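Local coordinates for protein HI0065 (Haemophilus influenzae, PDB 1HTW) that binds ATP and magnesium and is required for forming the threonylcarbamoyl group on adenosine 37 of tRNAs that read codons beginning with adenine, at residues F12-F17 against R138-I143. Residues are numbered along the deposited sequence; the frame is centred on the assembly and turned at random.
Sequences FSMLRF and RNIELI. With ADP (adenosine-5'-diphosphate), chain H.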
ATOM      1  N   PHE A  12       5.273   0.229  17.031  1.00 22.88           N
ATOM      2  CA  PHE A  12       5.080  -1.221  17.079  1.00 25.55           C
ATOM      3  C   PHE A  12       3.688  -1.594  16.611  1.00 28.43           C
ATOM      4  O   PHE A  12       3.380  -2.559  15.898  1.00 23.59           O
ATOM      5  CB  PHE A  12       5.256  -1.768  18.497  1.00 26.18           C
ATOM      6  CG  PHE A  12       6.546  -2.539  18.692  1.00 32.88           C
ATOM      7  CD1 PHE A  12       6.826  -3.613  17.887  1.00 24.33           C
ATOM      8  CD2 PHE A  12       7.438  -2.160  19.677  1.00 38.22           C
ATOM      9  CE1 PHE A  12       7.978  -4.377  18.128  1.00 32.44           C
ATOM     10  CE2 PHE A  12       8.616  -2.864  19.876  1.00 42.06           C
ATOM     11  CZ  PHE A  12       8.860  -3.988  19.097  1.00 38.32           C
ATOM     12  N   SER A  13       2.745  -0.698  17.031  1.00 21.81           N
ATOM     13  CA  SER A  13       1.360  -0.908  16.609  1.00 18.41           C
ATOM     14  C   SER A  13       1.209  -0.668  15.111  1.00 17.25           C
ATOM     15  O   SER A  13       0.323  -1.316  14.510  1.00 18.21           O
ATOM     16  CB  SER A  13       0.472   0.115  17.381  1.00 20.60           C
ATOM     17  OG  SER A  13       0.467  -0.321  18.762  1.00 30.33           O
ATOM     18  N   MET A  14       1.961   0.194  14.492  1.00 14.56           N
ATOM     19  CA  MET A  14       1.837   0.445  13.069  1.00 15.84           C
ATOM     20  C   MET A  14       2.309  -0.853  12.321  1.00 19.82           C
ATOM     21  O   MET A  14       1.720  -1.195  11.316  1.00 17.26           O
ATOM     22  CB  MET A  14       2.724   1.576  12.565  1.00 15.79           C
ATOM     23  CG  MET A  14       2.557   1.935  11.128  1.00 15.29           C
ATOM     24  SD  MET A  14       0.805   2.521  10.601  1.00 22.03           S
ATOM     25  CE  MET A  14       1.099   4.375  10.480  1.00 20.94           C
ATOM     26  N   LEU A  15       3.408  -1.375  12.879  1.00 13.67           N
ATOM     27  CA  LEU A  15       3.940  -2.618  12.229  1.00 16.42           C
ATOM     28  C   LEU A  15       2.993  -3.792  12.397  1.00 15.04           C
ATOM     29  O   LEU A  15       2.764  -4.475  11.333  1.00 18.64           O
ATOM     30  CB  LEU A  15       5.302  -2.883  12.855  1.00 13.08           C
ATOM     31  CG  LEU A  15       6.378  -1.830  12.651  1.00 20.28           C
ATOM     32  CD1 LEU A  15       7.610  -2.173  13.507  1.00 20.90           C
ATOM     33  CD2 LEU A  15       6.713  -1.567  11.208  1.00 16.58           C
ATOM     34  N   ARG A  16       2.363  -3.999  13.501  1.00 16.21           N
ATOM     35  CA  ARG A  16       1.375  -5.036  13.738  1.00 20.21           C
ATOM     36  C   ARG A  16       0.167  -4.818  12.841  1.00 17.92           C
ATOM     37  O   ARG A  16      -0.387  -5.793  12.280  1.00 19.27           O
ATOM     38  CB  ARG A  16       0.939  -5.027  15.208  1.00 20.02           C
ATOM     39  CG  ARG A  16      -0.149  -6.063  15.539  1.00 27.29           C
ATOM     40  CD  ARG A  16      -0.460  -6.016  17.040  1.00 39.02           C
ATOM     41  NE  ARG A  16      -1.668  -6.739  17.380  1.00 49.45           N
ATOM     42  CZ  ARG A  16      -2.726  -6.272  18.039  1.00 31.51           C
ATOM     43  NH1 ARG A  16      -2.783  -5.008  18.434  1.00 61.79           N
ATOM     44  NH2 ARG A  16      -3.738  -7.087  18.309  1.00 55.61           N
ATOM     45  N   PHE A  17      -0.266  -3.560  12.671  1.00 17.41           N
ATOM     46  CA  PHE A  17      -1.389  -3.316  11.783  1.00 16.12           C
ATOM     47  C   PHE A  17      -1.022  -3.581  10.329  1.00 17.37           C
ATOM     48  O   PHE A  17      -1.776  -4.245   9.619  1.00 15.50           O
ATOM     49  CB  PHE A  17      -1.849  -1.813  11.898  1.00 14.72           C
ATOM     50  CG  PHE A  17      -3.047  -1.569  10.997  1.00 18.04           C
ATOM     51  CD1 PHE A  17      -4.327  -1.818  11.509  1.00 23.24           C
ATOM     52  CD2 PHE A  17      -2.885  -1.112   9.721  1.00 18.93           C
ATOM     53  CE1 PHE A  17      -5.426  -1.595  10.658  1.00 18.83           C
ATOM     54  CE2 PHE A  17      -3.962  -0.942   8.874  1.00 17.70           C
ATOM     55  CZ  PHE A  17      -5.247  -1.170   9.380  1.00 21.51           C
ATOM     56  N   ARG A 138      -0.555   7.717  15.705  1.00 16.80           N
ATOM     57  CA  ARG A 138      -1.195   7.890  14.430  1.00 13.28           C
ATOM     58  C   ARG A 138      -2.652   7.426  14.520  1.00 12.14           C
ATOM     59  O   ARG A 138      -3.056   6.745  15.436  1.00 16.39           O
ATOM     60  CB  ARG A 138      -0.487   7.045  13.291  1.00 18.37           C
ATOM     61  CG  ARG A 138       0.998   7.337  13.151  1.00 19.00           C
ATOM     62  CD  ARG A 138       1.373   8.640  12.559  1.00 21.82           C
ATOM     63  NE  ARG A 138       2.819   8.820  12.308  1.00 26.32           N
ATOM     64  CZ  ARG A 138       3.637   9.368  13.203  1.00 29.84           C
ATOM     65  NH1 ARG A 138       3.168   9.828  14.368  1.00 23.54           N
ATOM     66  NH2 ARG A 138       4.921   9.605  12.908  1.00 25.72           N
ATOM     67  N   ASN A 139      -3.416   7.795  13.500  1.00 16.27           N
ATOM     68  CA  ASN A 139      -4.765   7.239  13.306  1.00 16.47           C
ATOM     69  C   ASN A 139      -4.926   7.056  11.792  1.00 14.43           C
ATOM     70  O   ASN A 139      -4.663   7.939  10.980  1.00 17.92           O
ATOM     71  CB  ASN A 139      -5.813   8.232  13.865  1.00 16.96           C
ATOM     72  CG  ASN A 139      -7.161   7.523  14.071  1.00 15.55           C
ATOM     73  OD1 ASN A 139      -7.377   6.877  15.092  1.00 17.67           O
ATOM     74  ND2 ASN A 139      -7.978   7.670  13.047  1.00 19.78           N
ATOM     75  N   ILE A 140      -5.385   5.829  11.435  1.00 15.30           N
ATOM     76  CA  ILE A 140      -5.522   5.531  10.001  1.00 14.36           C
ATOM     77  C   ILE A 140      -7.004   5.313   9.667  1.00 15.04           C
ATOM     78  O   ILE A 140      -7.705   4.762  10.486  1.00 18.76           O
ATOM     79  CB  ILE A 140      -4.823   4.142   9.774  1.00 20.59           C
ATOM     80  CG1 ILE A 140      -3.326   4.330  10.034  1.00 29.96           C
ATOM     81  CG2 ILE A 140      -5.149   3.669   8.371  1.00 28.00           C
ATOM     82  CD1 ILE A 140      -2.588   3.002  10.131  1.00 49.76           C
ATOM     83  N   GLU A 141      -7.383   5.879   8.539  1.00 16.77           N
ATOM     84  CA  GLU A 141      -8.755   5.625   8.023  1.00 16.89           C
ATOM     85  C   GLU A 141      -8.513   4.775   6.762  1.00 18.90           C
ATOM     86  O   GLU A 141      -7.781   5.232   5.860  1.00 21.28           O
ATOM     87  CB  GLU A 141      -9.470   6.904   7.736  1.00 20.77           C
ATOM     88  CG  GLU A 141      -9.209   7.679   6.475  1.00 62.58           C
ATOM     89  CD  GLU A 141      -9.437   9.176   6.595  1.00 60.13           C
ATOM     90  OE1 GLU A 141      -9.090   9.745   7.659  1.00 70.45           O
ATOM     91  OE2 GLU A 141      -9.924   9.827   5.647  1.00 32.89           O
ATOM     92  N   LEU A 142      -9.159   3.629   6.723  1.00 18.45           N
ATOM     93  CA  LEU A 142      -9.145   2.854   5.451  1.00 16.07           C
ATOM     94  C   LEU A 142     -10.517   3.098   4.799  1.00 16.88           C
ATOM     95  O   LEU A 142     -11.576   2.962   5.453  1.00 22.19           O
ATOM     96  CB  LEU A 142      -9.010   1.358   5.753  1.00 16.11           C
ATOM     97  CG  LEU A 142      -7.722   0.802   6.308  1.00 29.77           C
ATOM     98  CD1 LEU A 142      -7.733  -0.747   6.229  1.00 30.81           C
ATOM     99  CD2 LEU A 142      -6.527   1.309   5.541  1.00 27.78           C
ATOM    100  N   ILE A 143     -10.500   3.415   3.541  1.00 14.79           N
ATOM    101  CA  ILE A 143     -11.663   3.734   2.763  1.00 14.87           C
ATOM    102  C   ILE A 143     -11.692   2.800   1.519  1.00 17.95           C
ATOM    103  O   ILE A 143     -10.832   2.863   0.676  1.00 18.29           O
ATOM    104  CB  ILE A 143     -11.688   5.201   2.349  1.00 20.93           C
ATOM    105  CG1 ILE A 143     -11.629   6.114   3.603  1.00 28.03           C
ATOM    106  CG2 ILE A 143     -13.009   5.512   1.618  1.00 26.18           C
ATOM    107  CD1 ILE A 143     -11.544   7.579   3.202  1.00 26.67           C
TER
HETATM  108  PB  ADP H 560       6.225   8.651   5.149  1.00 19.45           P
HETATM  109  O1B ADP H 560       6.559   7.524   4.165  1.00 18.98           O
HETATM  110  O2B ADP H 560       4.782   8.913   5.251  1.00 20.16           O
HETATM  111  O3B ADP H 560       7.040   9.932   4.678  1.00 26.45           O
HETATM  112  PA  ADP H 560       7.967   7.308   7.037  1.00 20.91           P
HETATM  113  O1A ADP H 560       9.196   7.337   6.188  1.00 25.00           O
HETATM  114  O2A ADP H 560       7.420   5.965   7.328  1.00 19.97           O
HETATM  115  O3A ADP H 560       6.859   8.303   6.503  1.00 15.72           O
HETATM  116  O5' ADP H 560       8.371   7.989   8.432  1.00 24.82           O
HETATM  117  C5' ADP H 560       7.679   7.817   9.641  1.00 15.63           C
HETATM  118  C4' ADP H 560       8.620   8.289  10.783  1.00 24.85           C
HETATM  119  O4' ADP H 560       7.853   8.451  11.974  1.00 24.46           O
HETATM  120  C3' ADP H 560       9.732   7.308  11.080  1.00 27.78           C
HETATM  121  O3' ADP H 560      10.982   8.020  11.347  1.00 31.52           O
HETATM  122  C2' ADP H 560       9.147   6.552  12.256  1.00 24.74           C
HETATM  123  O2' ADP H 560      10.099   5.881  13.059  1.00 31.93           O
HETATM  124  C1' ADP H 560       8.318   7.634  12.983  1.00 21.52           C
HETATM  125  N9  ADP H 560       7.205   7.097  13.726  1.00 33.39           N
HETATM  126  C8  ADP H 560       6.895   7.362  15.030  1.00 33.51           C
HETATM  127  N7  ADP H 560       5.802   6.862  15.493  1.00 32.82           N
HETATM  128  C5  ADP H 560       5.330   6.200  14.447  1.00 28.71           C
HETATM  129  C6  ADP H 560       4.136   5.525  14.373  1.00 23.30           C
HETATM  130  N6  ADP H 560       3.242   5.426  15.346  1.00 19.99           N
HETATM  131  N1  ADP H 560       3.837   5.039  13.134  1.00 20.27           N
HETATM  132  C2  ADP H 560       4.688   5.210  12.110  1.00 19.75           C
HETATM  133  N3  ADP H 560       5.852   5.893  12.071  1.00 23.88           N
HETATM  134  C4  ADP H 560       6.109   6.328  13.329  1.00 25.84           C
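Helix 11-28 packs on strand 137-144 of the mixed sheet of this P-loop NTPase fold, and where they come closest, M14 and R138 line the adenine pocket. Short-segment axes run nearly parallel, 23° apart and 10.4 Å at closest approach; with no hydrogen bond across that gap, side chains span it. I140 supplies the central bump: its CD1 fills the corner formed by M14, whose SD lies 3.5 Å away, and the F17 ring, whose CD2 is 4.1 Å from the same methyl. The M14 chain starts anti to the backbone N (chi1 -176°) and then bends at chi2 and chi3, crossing I140 obliquely and bringing CE within 4.0 Å of R138 CG. F17, also anti to its backbone N, reaches I140 and L142 tip to tip, its CZ 4.0 Å from L142 CD1, which lies at the ring edge; the F156 ring lies nearly parallel to it. R138 bends at chi2 (-72°), and ADP C5 lies 3.7 Å above its guanidinium plane, offset toward the rim; a hydrogen bond from NE to A44 O of the phosphate-binding loop helps fix the group's orientation. M14 CB and R138 CG approach ADP N1 from opposite sides of the base plane, each at 3.7 Å.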